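Local coordinates for outer surface protein (Bacillus cereus ATCC 14579, PDB 1X7F), which is uncharacterized but probably acts as a 6-phospho-N-acetylmuramidase, splitting 6-phospho-N-acetylmuramic acid from N-acetylglucosamine during cell-wall recycling, at residues L145-L158 against Y185-I198. Sequence-based numbering, arbitrary orientation.
Sequences LNVSNDIAYLENIL and YFIRCSERFKKHGI
Tyr185 ties its helix to the loop after strand 142-146 through one hydroxyl used twice: OH donates to Ser148 O at 2.7 Å and accepts from Asp150 N. CG standing anti to the backbone N (chi1 177°) carries the ring there, and Asp150 CB leans obliquely on CE1. Arg188 sends NE almost straight, at 172°, to Asp150 OD2, arriving from above the carboxylate plane. Cys189 lays CB against Val147 O. Arg192 completes the salt-bridge network: NE meets the anti side of Asp150 OD1 at 2.7 Å, while Ile151 O sits over a guanidinium face. Strand 142-146 lies beside strand 167-170 in a parallel eight-stranded sheet, consistent with a (beta/alpha)8 barrel; the helices after them, 153-157 and 185-195, run at 31° to each other. Phe193 is the apolar centre, sandwiched between Val147 CG2, 3.9 Å from the ring centroid, and Leu154 CD1 on the opposite face, with Leu145 CB at its edge. In one of two Glu155 conformers, His196 NE2 donates to OE2 at 2.6 Å, in the ring plane but from above the carboxylate plane. Gly197 is the C-prime residue of the helix-ending Schellman motif, and Ile198 CD1 meets Leu154 CD2 tip to tip at 3.6 Å.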
ATOM      1  N   LEU A 145       9.164  15.252  -4.124  1.00 33.97           N
ATOM      2  CA  LEU A 145       9.801  15.606  -2.867  1.00 33.75           C
ATOM      3  C   LEU A 145       9.882  14.392  -1.941  1.00 34.04           C
ATOM      4  O   LEU A 145       9.110  13.437  -2.075  1.00 34.05           O
ATOM      5  CB  LEU A 145       9.036  16.737  -2.176  1.00 32.94           C
ATOM      6  CG  LEU A 145       8.780  18.039  -2.939  1.00 31.87           C
ATOM      7  CD1 LEU A 145       7.808  18.871  -2.148  1.00 29.99           C
ATOM      8  CD2 LEU A 145      10.071  18.819  -3.207  1.00 28.94           C
ATOM      9  N   ASN A 146      10.825  14.445  -1.009  1.00 33.55           N
ATOM     10  CA  ASN A 146      10.972  13.425   0.015  1.00 34.63           C
ATOM     11  C   ASN A 146       9.916  13.645   1.097  1.00 34.46           C
ATOM     12  O   ASN A 146       9.922  14.670   1.776  1.00 35.09           O
ATOM     13  CB  ASN A 146      12.391  13.497   0.621  1.00 33.83           C
ATOM     14  CG  ASN A 146      12.763  12.252   1.431  1.00 35.57           C
ATOM     15  OD1 ASN A 146      11.904  11.471   1.866  1.00 36.71           O
ATOM     16  ND2 ASN A 146      14.052  12.055   1.614  1.00 34.48           N
ATOM     17  N   VAL A 147       9.013  12.685   1.256  1.00 35.33           N
ATOM     18  CA  VAL A 147       7.983  12.755   2.307  1.00 35.63           C
ATOM     19  C   VAL A 147       8.571  12.462   3.695  1.00 36.54           C
ATOM     20  O   VAL A 147       8.066  12.971   4.703  1.00 35.90           O
ATOM     21  CB  VAL A 147       6.784  11.827   1.999  1.00 34.81           C
ATOM     22  CG1 VAL A 147       5.638  12.036   2.987  1.00 34.00           C
ATOM     23  CG2 VAL A 147       6.266  12.111   0.609  1.00 36.39           C
ATOM     24  N   SER A 148       9.671  11.697   3.726  1.00 36.81           N
ATOM     25  CA  SER A 148      10.209  11.126   4.959  1.00 38.10           C
ATOM     26  C   SER A 148      10.859  12.083   5.971  1.00 39.10           C
ATOM     27  O   SER A 148      11.377  11.630   6.985  1.00 40.48           O
ATOM     28  CB  SER A 148      11.164   9.967   4.641  1.00 38.27           C
ATOM     29  OG  SER A 148      10.531   8.991   3.832  1.00 36.79           O
ATOM     30  N   ASN A 149      10.828  13.384   5.694  0.50 39.44           N
ATOM     31  CA  ASN A 149      11.336  14.388   6.622  0.50 39.71           C
ATOM     32  C   ASN A 149      10.162  15.156   7.228  0.50 40.76           C
ATOM     33  O   ASN A 149       9.439  15.867   6.526  0.50 40.81           O
ATOM     34  CB  ASN A 149      12.305  15.339   5.910  0.50 39.13           C
ATOM     35  CG  ASN A 149      13.296  16.016   6.865  0.50 38.02           C
ATOM     36  OD1 ASN A 149      13.228  15.863   8.087  0.50 33.91           O
ATOM     37  ND2 ASN A 149      14.230  16.766   6.292  0.50 36.84           N
ATOM     38  N   ASP A 150       9.980  14.994   8.538  1.00 41.53           N
ATOM     39  CA  ASP A 150       8.822  15.545   9.249  1.00 41.98           C
ATOM     40  C   ASP A 150       9.025  16.999   9.668  1.00 41.81           C
ATOM     41  O   ASP A 150       9.071  17.329  10.855  1.00 41.93           O
ATOM     42  CB  ASP A 150       8.475  14.650  10.450  1.00 42.53           C
ATOM     43  CG  ASP A 150       7.281  15.157  11.259  1.00 43.17           C
ATOM     44  OD1 ASP A 150       6.320  15.720  10.675  1.00 43.35           O
ATOM     45  OD2 ASP A 150       7.232  15.022  12.499  1.00 43.75           O
ATOM     46  N   ILE A 151       9.133  17.864   8.669  1.00 41.93           N
ATOM     47  CA  ILE A 151       9.310  19.292   8.881  1.00 41.61           C
ATOM     48  C   ILE A 151       8.357  20.072   7.974  1.00 42.12           C
ATOM     49  O   ILE A 151       7.789  19.506   7.026  1.00 42.11           O
ATOM     50  CB  ILE A 151      10.775  19.704   8.624  1.00 41.59           C
ATOM     51  CG1 ILE A 151      11.266  19.138   7.287  1.00 41.74           C
ATOM     52  CG2 ILE A 151      11.668  19.248   9.779  1.00 41.70           C
ATOM     53  CD1 ILE A 151      12.382  19.940   6.636  1.00 43.26           C
ATOM     54  N   ALA A 152       8.173  21.360   8.277  1.00 41.92           N
ATOM     55  CA  ALA A 152       7.338  22.248   7.471  1.00 42.15           C
ATOM     56  C   ALA A 152       8.060  22.626   6.172  1.00 42.33           C
ATOM     57  O   ALA A 152       8.398  23.792   5.931  1.00 42.27           O
ATOM     58  CB  ALA A 152       6.952  23.485   8.270  1.00 42.39           C
ATOM     59  N   TYR A 153       8.289  21.605   5.350  1.00 42.57           N
ATOM     60  CA  TYR A 153       9.042  21.690   4.100  1.00 42.58           C
ATOM     61  C   TYR A 153       8.162  22.292   3.006  1.00 42.82           C
ATOM     62  O   TYR A 153       8.564  23.252   2.331  1.00 43.00           O
ATOM     63  CB  TYR A 153       9.533  20.281   3.723  1.00 42.11           C
ATOM     64  CG  TYR A 153      10.399  20.155   2.480  1.00 41.66           C
ATOM     65  CD1 TYR A 153      10.296  19.025   1.667  1.00 41.29           C
ATOM     66  CD2 TYR A 153      11.322  21.142   2.119  1.00 41.33           C
ATOM     67  CE1 TYR A 153      11.084  18.880   0.531  1.00 39.76           C
ATOM     68  CE2 TYR A 153      12.113  21.004   0.974  1.00 40.08           C
ATOM     69  CZ  TYR A 153      11.979  19.869   0.189  1.00 38.62           C
ATOM     70  OH  TYR A 153      12.741  19.698  -0.937  1.00 38.47           O
ATOM     71  N   LEU A 154       6.958  21.737   2.861  1.00 42.82           N
ATOM     72  CA  LEU A 154       5.951  22.252   1.925  1.00 42.59           C
ATOM     73  C   LEU A 154       5.550  23.703   2.180  1.00 42.49           C
ATOM     74  O   LEU A 154       5.460  24.493   1.233  1.00 42.76           O
ATOM     75  CB  LEU A 154       4.705  21.358   1.916  1.00 42.46           C
ATOM     76  CG  LEU A 154       4.766  20.048   1.126  1.00 41.80           C
ATOM     77  CD1 LEU A 154       3.551  19.182   1.445  1.00 39.97           C
ATOM     78  CD2 LEU A 154       4.854  20.327  -0.368  1.00 39.56           C
ATOM     79  N   GLU A 155       5.318  24.032   3.453  0.50 42.54           N
ATOM     80  CA  GLU A 155       4.938  25.386   3.883  0.50 42.36           C
ATOM     81  C   GLU A 155       5.964  26.414   3.420  0.50 42.07           C
ATOM     82  O   GLU A 155       5.620  27.553   3.102  0.50 42.22           O
ATOM     83  CB  GLU A 155       4.812  25.447   5.412  0.50 42.50           C
ATOM     84  CG  GLU A 155       4.019  24.306   6.045  0.50 42.88           C
ATOM     85  CD  GLU A 155       2.514  24.512   6.000  0.50 43.18           C
ATOM     86  OE1 GLU A 155       2.061  25.672   5.869  0.50 44.20           O
ATOM     87  OE2 GLU A 155       1.779  23.510   6.108  0.50 42.93           O
ATOM     88  N   ASN A 156       7.226  25.986   3.391  1.00 41.81           N
ATOM     89  CA  ASN A 156       8.351  26.794   2.936  1.00 41.16           C
ATOM     90  C   ASN A 156       8.317  26.967   1.411  1.00 40.22           C
ATOM     91  O   ASN A 156       8.311  28.096   0.911  1.00 40.00           O
ATOM     92  CB  ASN A 156       9.658  26.134   3.403  1.00 41.22           C
ATOM     93  CG  ASN A 156      10.877  27.006   3.184  1.00 42.14           C
ATOM     94  OD1 ASN A 156      10.847  28.226   3.389  1.00 41.88           O
ATOM     95  ND2 ASN A 156      11.975  26.375   2.785  1.00 44.08           N
ATOM     96  N   ILE A 157       8.264  25.841   0.693  1.00 39.34           N
ATOM     97  CA  ILE A 157       8.212  25.809  -0.776  1.00 38.49           C
ATOM     98  C   ILE A 157       7.038  26.614  -1.341  1.00 38.57           C
ATOM     99  O   ILE A 157       7.215  27.397  -2.274  1.00 38.25           O
ATOM    100  CB  ILE A 157       8.176  24.339  -1.299  1.00 38.47           C
ATOM    101  CG1 ILE A 157       9.467  23.601  -0.934  1.00 37.75           C
ATOM    102  CG2 ILE A 157       7.946  24.291  -2.814  1.00 37.53           C
ATOM    103  CD1 ILE A 157       9.379  22.094  -1.086  1.00 37.78           C
ATOM    104  N   LEU A 158       5.854  26.425  -0.761  1.00 38.54           N
ATOM    105  CA  LEU A 158       4.638  27.093  -1.240  1.00 38.83           C
ATOM    106  C   LEU A 158       4.531  28.573  -0.844  1.00 39.16           C
ATOM    107  O   LEU A 158       3.702  29.303  -1.398  1.00 39.27           O
ATOM    108  CB  LEU A 158       3.388  26.324  -0.803  1.00 38.49           C
ATOM    109  CG  LEU A 158       3.296  24.855  -1.245  1.00 38.38           C
ATOM    110  CD1 LEU A 158       2.183  24.147  -0.507  1.00 36.83           C
ATOM    111  CD2 LEU A 158       3.110  24.723  -2.749  1.00 38.41           C
ATOM    112  N   TYR A 185       5.685   8.254  13.271  1.00 35.81           N
ATOM    113  CA  TYR A 185       6.474   9.218  12.504  1.00 35.69           C
ATOM    114  C   TYR A 185       6.044   9.217  11.032  1.00 35.30           C
ATOM    115  O   TYR A 185       5.841  10.278  10.434  1.00 35.60           O
ATOM    116  CB  TYR A 185       7.988   8.949  12.660  1.00 35.08           C
ATOM    117  CG  TYR A 185       8.878   9.868  11.845  1.00 34.88           C
ATOM    118  CD1 TYR A 185       9.228  11.133  12.323  1.00 33.86           C
ATOM    119  CD2 TYR A 185       9.371   9.474  10.595  1.00 33.53           C
ATOM    120  CE1 TYR A 185      10.041  11.979  11.587  1.00 32.57           C
ATOM    121  CE2 TYR A 185      10.185  10.320   9.841  1.00 32.54           C
ATOM    122  CZ  TYR A 185      10.506  11.571  10.338  1.00 34.19           C
ATOM    123  OH  TYR A 185      11.305  12.418   9.606  1.00 34.13           O
ATOM    124  N   PHE A 186       5.912   8.016  10.464  1.00 34.88           N
ATOM    125  CA  PHE A 186       5.493   7.812   9.076  1.00 33.68           C
ATOM    126  C   PHE A 186       4.146   8.469   8.757  1.00 34.26           C
ATOM    127  O   PHE A 186       3.955   9.030   7.670  1.00 34.31           O
ATOM    128  CB  PHE A 186       5.440   6.307   8.789  1.00 33.36           C
ATOM    129  CG  PHE A 186       4.643   5.934   7.563  1.00 33.38           C
ATOM    130  CD1 PHE A 186       5.248   5.900   6.307  1.00 32.53           C
ATOM    131  CD2 PHE A 186       3.295   5.616   7.665  1.00 35.46           C
ATOM    132  CE1 PHE A 186       4.526   5.561   5.182  1.00 32.14           C
ATOM    133  CE2 PHE A 186       2.559   5.269   6.530  1.00 35.26           C
ATOM    134  CZ  PHE A 186       3.181   5.243   5.290  1.00 35.08           C
ATOM    135  N   ILE A 187       3.215   8.385   9.707  1.00 34.38           N
ATOM    136  CA  ILE A 187       1.901   9.008   9.583  1.00 33.78           C
ATOM    137  C   ILE A 187       1.987  10.537   9.618  1.00 33.88           C
ATOM    138  O   ILE A 187       1.406  11.199   8.762  1.00 34.76           O
ATOM    139  CB  ILE A 187       0.938   8.448  10.670  1.00 34.09           C
ATOM    140  CG1 ILE A 187       0.648   6.945  10.443  1.00 33.63           C
ATOM    141  CG2 ILE A 187      -0.346   9.295  10.782  1.00 33.10           C
ATOM    142  CD1 ILE A 187      -0.209   6.585   9.202  1.00 33.96           C
ATOM    143  N   ARG A 188       2.697  11.099  10.597  1.00 33.61           N
ATOM    144  CA  ARG A 188       2.912  12.556  10.647  1.00 35.02           C
ATOM    145  C   ARG A 188       3.443  13.084   9.307  1.00 35.08           C
ATOM    146  O   ARG A 188       2.909  14.056   8.772  1.00 36.12           O
ATOM    147  CB  ARG A 188       3.861  12.970  11.794  1.00 34.14           C
ATOM    148  CG  ARG A 188       3.251  12.885  13.196  1.00 35.38           C
ATOM    149  CD  ARG A 188       4.040  13.604  14.312  1.00 35.58           C
ATOM    150  NE  ARG A 188       5.468  13.272  14.325  1.00 40.96           N
ATOM    151  CZ  ARG A 188       6.019  12.230  14.964  1.00 44.35           C
ATOM    152  NH1 ARG A 188       5.277  11.383  15.673  1.00 45.51           N
ATOM    153  NH2 ARG A 188       7.332  12.040  14.905  1.00 44.35           N
ATOM    154  N   CYS A 189       4.481  12.432   8.781  1.00 35.19           N
ATOM    155  CA  CYS A 189       5.081  12.778   7.490  1.00 35.14           C
ATOM    156  C   CYS A 189       4.068  12.752   6.358  1.00 34.73           C
ATOM    157  O   CYS A 189       3.952  13.713   5.600  1.00 34.03           O
ATOM    158  CB  CYS A 189       6.216  11.812   7.135  1.00 35.57           C
ATOM    159  SG  CYS A 189       7.722  11.964   8.108  1.00 35.34           S
ATOM    160  N   SER A 190       3.357  11.634   6.241  1.00 34.88           N
ATOM    161  CA  SER A 190       2.350  11.451   5.195  1.00 35.18           C
ATOM    162  C   SER A 190       1.155  12.412   5.305  1.00 35.66           C
ATOM    163  O   SER A 190       0.594  12.812   4.287  1.00 36.15           O
ATOM    164  CB  SER A 190       1.872   9.998   5.171  1.00 34.84           C
ATOM    165  OG  SER A 190       2.965   9.110   5.122  1.00 31.64           O
ATOM    166  N   GLU A 191       0.777  12.770   6.533  0.50 35.88           N
ATOM    167  CA  GLU A 191      -0.317  13.723   6.782  0.50 36.30           C
ATOM    168  C   GLU A 191       0.009  15.164   6.373  0.50 36.46           C
ATOM    169  O   GLU A 191      -0.895  15.956   6.119  0.50 36.43           O
ATOM    170  CB  GLU A 191      -0.751  13.686   8.250  0.50 35.88           C
ATOM    171  CG  GLU A 191      -1.814  12.641   8.544  0.50 36.49           C
ATOM    172  CD  GLU A 191      -2.141  12.518  10.021  0.50 36.92           C
ATOM    173  OE1 GLU A 191      -3.238  12.004  10.342  0.50 36.09           O
ATOM    174  OE2 GLU A 191      -1.305  12.926  10.858  0.50 38.24           O
ATOM    175  N   ARG A 192       1.296  15.501   6.331  1.00 36.84           N
ATOM    176  CA  ARG A 192       1.742  16.807   5.838  1.00 37.52           C
ATOM    177  C   ARG A 192       1.404  16.968   4.361  1.00 37.50           C
ATOM    178  O   ARG A 192       0.928  18.020   3.939  1.00 36.90           O
ATOM    179  CB  ARG A 192       3.251  16.977   6.009  1.00 37.38           C
ATOM    180  CG  ARG A 192       3.708  17.251   7.412  1.00 37.78           C
ATOM    181  CD  ARG A 192       5.225  17.351   7.527  1.00 38.76           C
ATOM    182  NE  ARG A 192       5.666  17.645   8.888  1.00 39.91           N
ATOM    183  CZ  ARG A 192       5.592  18.838   9.461  1.00 40.89           C
ATOM    184  NH1 ARG A 192       5.080  19.874   8.804  1.00 42.98           N
ATOM    185  NH2 ARG A 192       6.022  18.998  10.704  1.00 42.08           N
ATOM    186  N   PHE A 193       1.667  15.911   3.595  1.00 37.86           N
ATOM    187  CA  PHE A 193       1.467  15.909   2.154  1.00 38.74           C
ATOM    188  C   PHE A 193      -0.002  15.780   1.776  1.00 39.72           C
ATOM    189  O   PHE A 193      -0.448  16.343   0.773  1.00 39.61           O
ATOM    190  CB  PHE A 193       2.334  14.818   1.505  1.00 38.26           C
ATOM    191  CG  PHE A 193       3.723  15.284   1.180  1.00 37.43           C
ATOM    192  CD1 PHE A 193       4.611  15.641   2.198  1.00 35.78           C
ATOM    193  CD2 PHE A 193       4.131  15.412  -0.144  1.00 36.46           C
ATOM    194  CE1 PHE A 193       5.892  16.107   1.902  1.00 35.79           C
ATOM    195  CE2 PHE A 193       5.404  15.881  -0.453  1.00 37.72           C
ATOM    196  CZ  PHE A 193       6.292  16.227   0.579  1.00 36.94           C
ATOM    197  N   LYS A 194      -0.747  15.056   2.606  1.00 40.94           N
ATOM    198  CA  LYS A 194      -2.197  14.903   2.461  1.00 42.15           C
ATOM    199  C   LYS A 194      -2.925  16.216   2.784  1.00 42.11           C
ATOM    200  O   LYS A 194      -3.857  16.614   2.079  1.00 42.39           O
ATOM    201  CB  LYS A 194      -2.681  13.762   3.369  1.00 42.71           C
ATOM    202  CG  LYS A 194      -4.140  13.407   3.221  1.00 46.89           C
ATOM    203  CD  LYS A 194      -4.353  12.294   2.213  1.00 52.25           C
ATOM    204  CE  LYS A 194      -5.840  12.142   1.929  1.00 56.24           C
ATOM    205  NZ  LYS A 194      -6.135  10.825   1.314  1.00 60.14           N
ATOM    206  N   LYS A 195      -2.484  16.898   3.841  1.00 42.03           N
ATOM    207  CA  LYS A 195      -3.043  18.195   4.213  1.00 42.05           C
ATOM    208  C   LYS A 195      -3.042  19.175   3.034  1.00 41.41           C
ATOM    209  O   LYS A 195      -3.974  19.962   2.875  1.00 41.27           O
ATOM    210  CB  LYS A 195      -2.284  18.810   5.397  1.00 42.24           C
ATOM    211  CG  LYS A 195      -3.104  19.854   6.152  1.00 44.53           C
ATOM    212  CD  LYS A 195      -2.326  21.135   6.429  1.00 48.03           C
ATOM    213  CE  LYS A 195      -1.618  21.097   7.777  1.00 50.36           C
ATOM    214  NZ  LYS A 195      -1.387  22.472   8.315  1.00 50.90           N
ATOM    215  N   HIS A 196      -1.995  19.115   2.215  1.00 40.67           N
ATOM    216  CA  HIS A 196      -1.835  20.018   1.079  1.00 39.68           C
ATOM    217  C   HIS A 196      -2.273  19.407  -0.252  1.00 38.99           C
ATOM    218  O   HIS A 196      -2.007  19.973  -1.314  1.00 38.89           O
ATOM    219  CB  HIS A 196      -0.388  20.500   1.001  1.00 40.10           C
ATOM    220  CG  HIS A 196       0.015  21.371   2.150  1.00 40.85           C
ATOM    221  ND1 HIS A 196      -0.363  22.693   2.246  1.00 40.33           N
ATOM    222  CD2 HIS A 196       0.747  21.107   3.258  1.00 41.87           C
ATOM    223  CE1 HIS A 196       0.128  23.209   3.358  1.00 41.81           C
ATOM    224  NE2 HIS A 196       0.804  22.268   3.992  1.00 40.78           N
ATOM    225  N   GLY A 197      -2.950  18.260  -0.185  1.00 38.08           N
ATOM    226  CA  GLY A 197      -3.482  17.586  -1.370  1.00 37.92           C
ATOM    227  C   GLY A 197      -2.451  17.126  -2.392  1.00 38.04           C
ATOM    228  O   GLY A 197      -2.755  17.036  -3.584  1.00 38.10           O
ATOM    229  N   ILE A 198      -1.235  16.830  -1.932  1.00 37.36           N
ATOM    230  CA  ILE A 198      -0.163  16.383  -2.825  1.00 36.84           C
ATOM    231  C   ILE A 198      -0.034  14.857  -2.834  1.00 36.77           C
ATOM    232  O   ILE A 198      -0.030  14.211  -1.792  1.00 36.99           O
ATOM    233  CB  ILE A 198       1.173  17.121  -2.494  1.00 37.12           C
ATOM    234  CG1 ILE A 198       1.068  18.577  -2.964  1.00 37.12           C
ATOM    235  CG2 ILE A 198       2.396  16.436  -3.141  1.00 34.03           C
ATOM    236  CD1 ILE A 198       1.854  19.546  -2.148  1.00 39.66           C
TER
HETATM  237  O   HOH W   1       6.445  14.911   5.254  1.00 33.58           O
HETATM  238  O   HOH W   2      12.172  14.980  10.656  1.00 34.85           O